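Local structure of thiaminase-I (Naegleria gruberi, 4HCW) at residues A[70-75]-A[337-343]. The protein is a thiaminase-I, a mixed alpha/beta enzyme that carries a thiaminase I-like domain. Sequence-based numbering, arbitrary orientation.
Sequences SIFLPY and RCVDFAN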
loop_
_atom_site.group_PDB
_atom_site.type_symbol
_atom_site.label_atom_id
_atom_site.label_comp_id
_atom_site.label_asym_id
_atom_site.label_seq_id
_atom_site.Cartn_x
_atom_site.Cartn_y
_atom_site.Cartn_z
ATOM N N SER A 70 -3.868 1.447 6.619
ATOM C CA SER A 70 -5.209 1.940 6.912
ATOM C C SER A 70 -6.253 0.825 6.853
ATOM O O SER A 70 -7.414 1.033 7.204
ATOM C CB SER A 70 -5.585 3.075 5.957
ATOM O OG SER A 70 -5.468 2.667 4.607
ATOM N N ILE A 71 -5.829 -0.358 6.415
ATOM C CA ILE A 71 -6.720 -1.512 6.338
ATOM C C ILE A 71 -7.126 -1.982 7.735
ATOM O O ILE A 71 -8.151 -2.641 7.905
ATOM C CB ILE A 71 -6.072 -2.679 5.551
ATOM C CG1 ILE A 71 -7.132 -3.693 5.110
ATOM C CG2 ILE A 71 -4.974 -3.348 6.369
ATOM C CD1 ILE A 71 -6.580 -4.821 4.271
ATOM N N PHE A 72 -6.322 -1.628 8.733
ATOM C CA PHE A 72 -6.603 -2.007 10.112
ATOM C C PHE A 72 -6.878 -0.779 10.969
ATOM O O PHE A 72 -6.942 -0.871 12.193
ATOM C CB PHE A 72 -5.431 -2.795 10.699
ATOM C CG PHE A 72 -5.176 -4.104 10.010
ATOM C CD1 PHE A 72 -6.226 -4.851 9.502
ATOM C CD2 PHE A 72 -3.886 -4.584 9.867
ATOM C CE1 PHE A 72 -5.993 -6.055 8.866
ATOM C CE2 PHE A 72 -3.646 -5.786 9.232
ATOM C CZ PHE A 72 -4.701 -6.523 8.732
ATOM N N LEU A 73 -7.041 0.368 10.318
ATOM C CA LEU A 73 -7.251 1.627 11.031
ATOM C C LEU A 73 -8.539 1.685 11.870
ATOM O O LEU A 73 -8.474 2.021 13.051
ATOM C CB LEU A 73 -7.145 2.829 10.082
ATOM C CG LEU A 73 -7.149 4.205 10.750
ATOM C CD1 LEU A 73 -5.985 4.331 11.723
ATOM C CD2 LEU A 73 -7.102 5.311 9.707
ATOM N N PRO A 74 -9.708 1.360 11.275
ATOM C CA PRO A 74 -10.928 1.422 12.093
ATOM C C PRO A 74 -10.906 0.444 13.266
ATOM O O PRO A 74 -11.400 0.775 14.345
ATOM C CB PRO A 74 -12.033 1.036 11.106
ATOM C CG PRO A 74 -11.473 1.357 9.767
ATOM C CD PRO A 74 -10.019 1.026 9.873
ATOM N N TYR A 75 -10.343 -0.742 13.055
ATOM C CA TYR A 75 -10.189 -1.713 14.134
ATOM C C TYR A 75 -9.226 -1.185 15.190
ATOM O O TYR A 75 -9.380 -1.457 16.381
ATOM C CB TYR A 75 -9.692 -3.056 13.592
ATOM C CG TYR A 75 -9.102 -3.965 14.652
ATOM C CD1 TYR A 75 -9.921 -4.675 15.521
ATOM C CD2 TYR A 75 -7.726 -4.113 14.780
ATOM C CE1 TYR A 75 -9.384 -5.505 16.491
ATOM C CE2 TYR A 75 -7.182 -4.940 15.745
ATOM C CZ TYR A 75 -8.014 -5.633 16.598
ATOM O OH TYR A 75 -7.471 -6.458 17.559
ATOM N N ARG A 337 -10.998 -1.469 4.158
ATOM C CA ARG A 337 -10.642 -1.361 5.570
ATOM C C ARG A 337 -11.452 -2.329 6.429
ATOM O O ARG A 337 -12.521 -2.787 6.024
ATOM C CB ARG A 337 -10.835 0.073 6.070
ATOM C CG ARG A 337 -10.057 1.118 5.288
ATOM C CD ARG A 337 -10.078 2.466 5.989
ATOM N NE ARG A 337 -11.437 2.941 6.230
ATOM C CZ ARG A 337 -11.730 4.100 6.810
ATOM N NH1 ARG A 337 -12.994 4.452 6.991
ATOM N NH2 ARG A 337 -10.757 4.908 7.208
ATOM N N CYS A 338 -10.941 -2.630 7.619
ATOM C CA CYS A 338 -11.590 -3.576 8.522
ATOM C C CYS A 338 -12.130 -2.880 9.768
ATOM O O CYS A 338 -11.430 -2.088 10.399
ATOM C CB CYS A 338 -10.610 -4.677 8.925
ATOM S SG CYS A 338 -9.738 -5.430 7.535
ATOM N N VAL A 339 -13.372 -3.189 10.125
ATOM C CA VAL A 339 -14.039 -2.528 11.244
ATOM C C VAL A 339 -13.713 -3.151 12.600
ATOM O O VAL A 339 -13.324 -2.448 13.532
ATOM C CB VAL A 339 -15.570 -2.509 11.056
ATOM C CG1 VAL A 339 -16.253 -1.962 12.300
ATOM C CG2 VAL A 339 -15.944 -1.690 9.834
ATOM N N ASP A 340 -13.873 -4.465 12.711
ATOM C CA ASP A 340 -13.713 -5.133 14.000
ATOM C C ASP A 340 -12.775 -6.339 13.970
ATOM O O ASP A 340 -12.916 -7.258 14.777
ATOM C CB ASP A 340 -15.079 -5.549 14.558
ATOM C CG ASP A 340 -15.920 -6.309 13.545
ATOM O OD1 ASP A 340 -15.353 -6.846 12.571
ATOM O OD2 ASP A 340 -17.154 -6.371 13.729
ATOM N N PHE A 341 -11.820 -6.336 13.046
ATOM C CA PHE A 341 -10.871 -7.442 12.945
ATOM C C PHE A 341 -9.548 -7.018 12.317
ATOM O O PHE A 341 -9.440 -5.937 11.740
ATOM C CB PHE A 341 -11.482 -8.617 12.170
ATOM C CG PHE A 341 -11.746 -8.323 10.718
ATOM C CD1 PHE A 341 -12.888 -7.642 10.329
ATOM C CD2 PHE A 341 -10.858 -8.741 9.741
ATOM C CE1 PHE A 341 -13.134 -7.376 8.994
ATOM C CE2 PHE A 341 -11.099 -8.481 8.405
ATOM C CZ PHE A 341 -12.239 -7.797 8.032
ATOM N N ALA A 342 -8.542 -7.879 12.435
ATOM C CA ALA A 342 -7.224 -7.586 11.889
ATOM C C ALA A 342 -6.596 -8.795 11.198
ATOM O O ALA A 342 -7.237 -9.457 10.382
ATOM C CB ALA A 342 -6.305 -7.052 12.976
ATOM N N ASN A 343 -5.343 -9.080 11.539
ATOM C CA ASN A 343 -4.548 -10.071 10.816
ATOM C C ASN A 343 -4.995 -11.525 10.967
ATOM O O ASN A 343 -4.899 -12.306 10.020
ATOM C CB ASN A 343 -3.068 -9.934 11.179
ATOM C CG ASN A 343 -2.470 -8.630 10.689
ATOM O OD1 ASN A 343 -2.111 -8.502 9.519
ATOM N ND2 ASN A 343 -2.364 -7.653 11.583
#
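Start with the backbone, where both backbone polar atoms of Cys338, at the end of strand 335-338, bond to segment 70-75, one of them weakly. Cys338 N donates to Ile71 O (2.8 Å), and Cys338 O accepts a weak hydrogen bond from Tyr75 N (3.2 Å), a residue in the first turn of helix 73-77. A CA-H...O contact from Tyr75 CA to Val339 O (3.3 Å) follows, so the chain leaving the strand runs close against the start of the helix.

The apolar packing centres on two aromatic rings. Phe72, the N-cap residue of that helix, lays one face on Ala342, whose CB sits 4.2 Å from the ring centroid in a CH-pi contact. Cys338 SG approaches the edge of the same ring, 4.0 Å from Phe72 CE1, as a sulfur-aromatic contact. Tyr75 has Phe341 C over one face and brings its CE2 to 3.6 Å from Ala342 CB, so the alanine methyl touches both rings.

At the other end, Arg337 CD lies 3.3 Å from Ser70 O, and Pro74 CG lies over a face of the guanidinium, 3.9 Å from Arg337 NE. The charge itself is met by Asp178 in a salt bridge, on the strand that pairs in parallel with 335-338.

Ala342 in turn is the N-cap of the C-terminal helix 343-353. The connection from strand 65-69 of the large mixed sheet into helix 73-77 thus packs on the connection from strand 335-338 of the small parallel sheet into helix 343-353, a contact of two strand-to-helix connections in this alpha/beta protein.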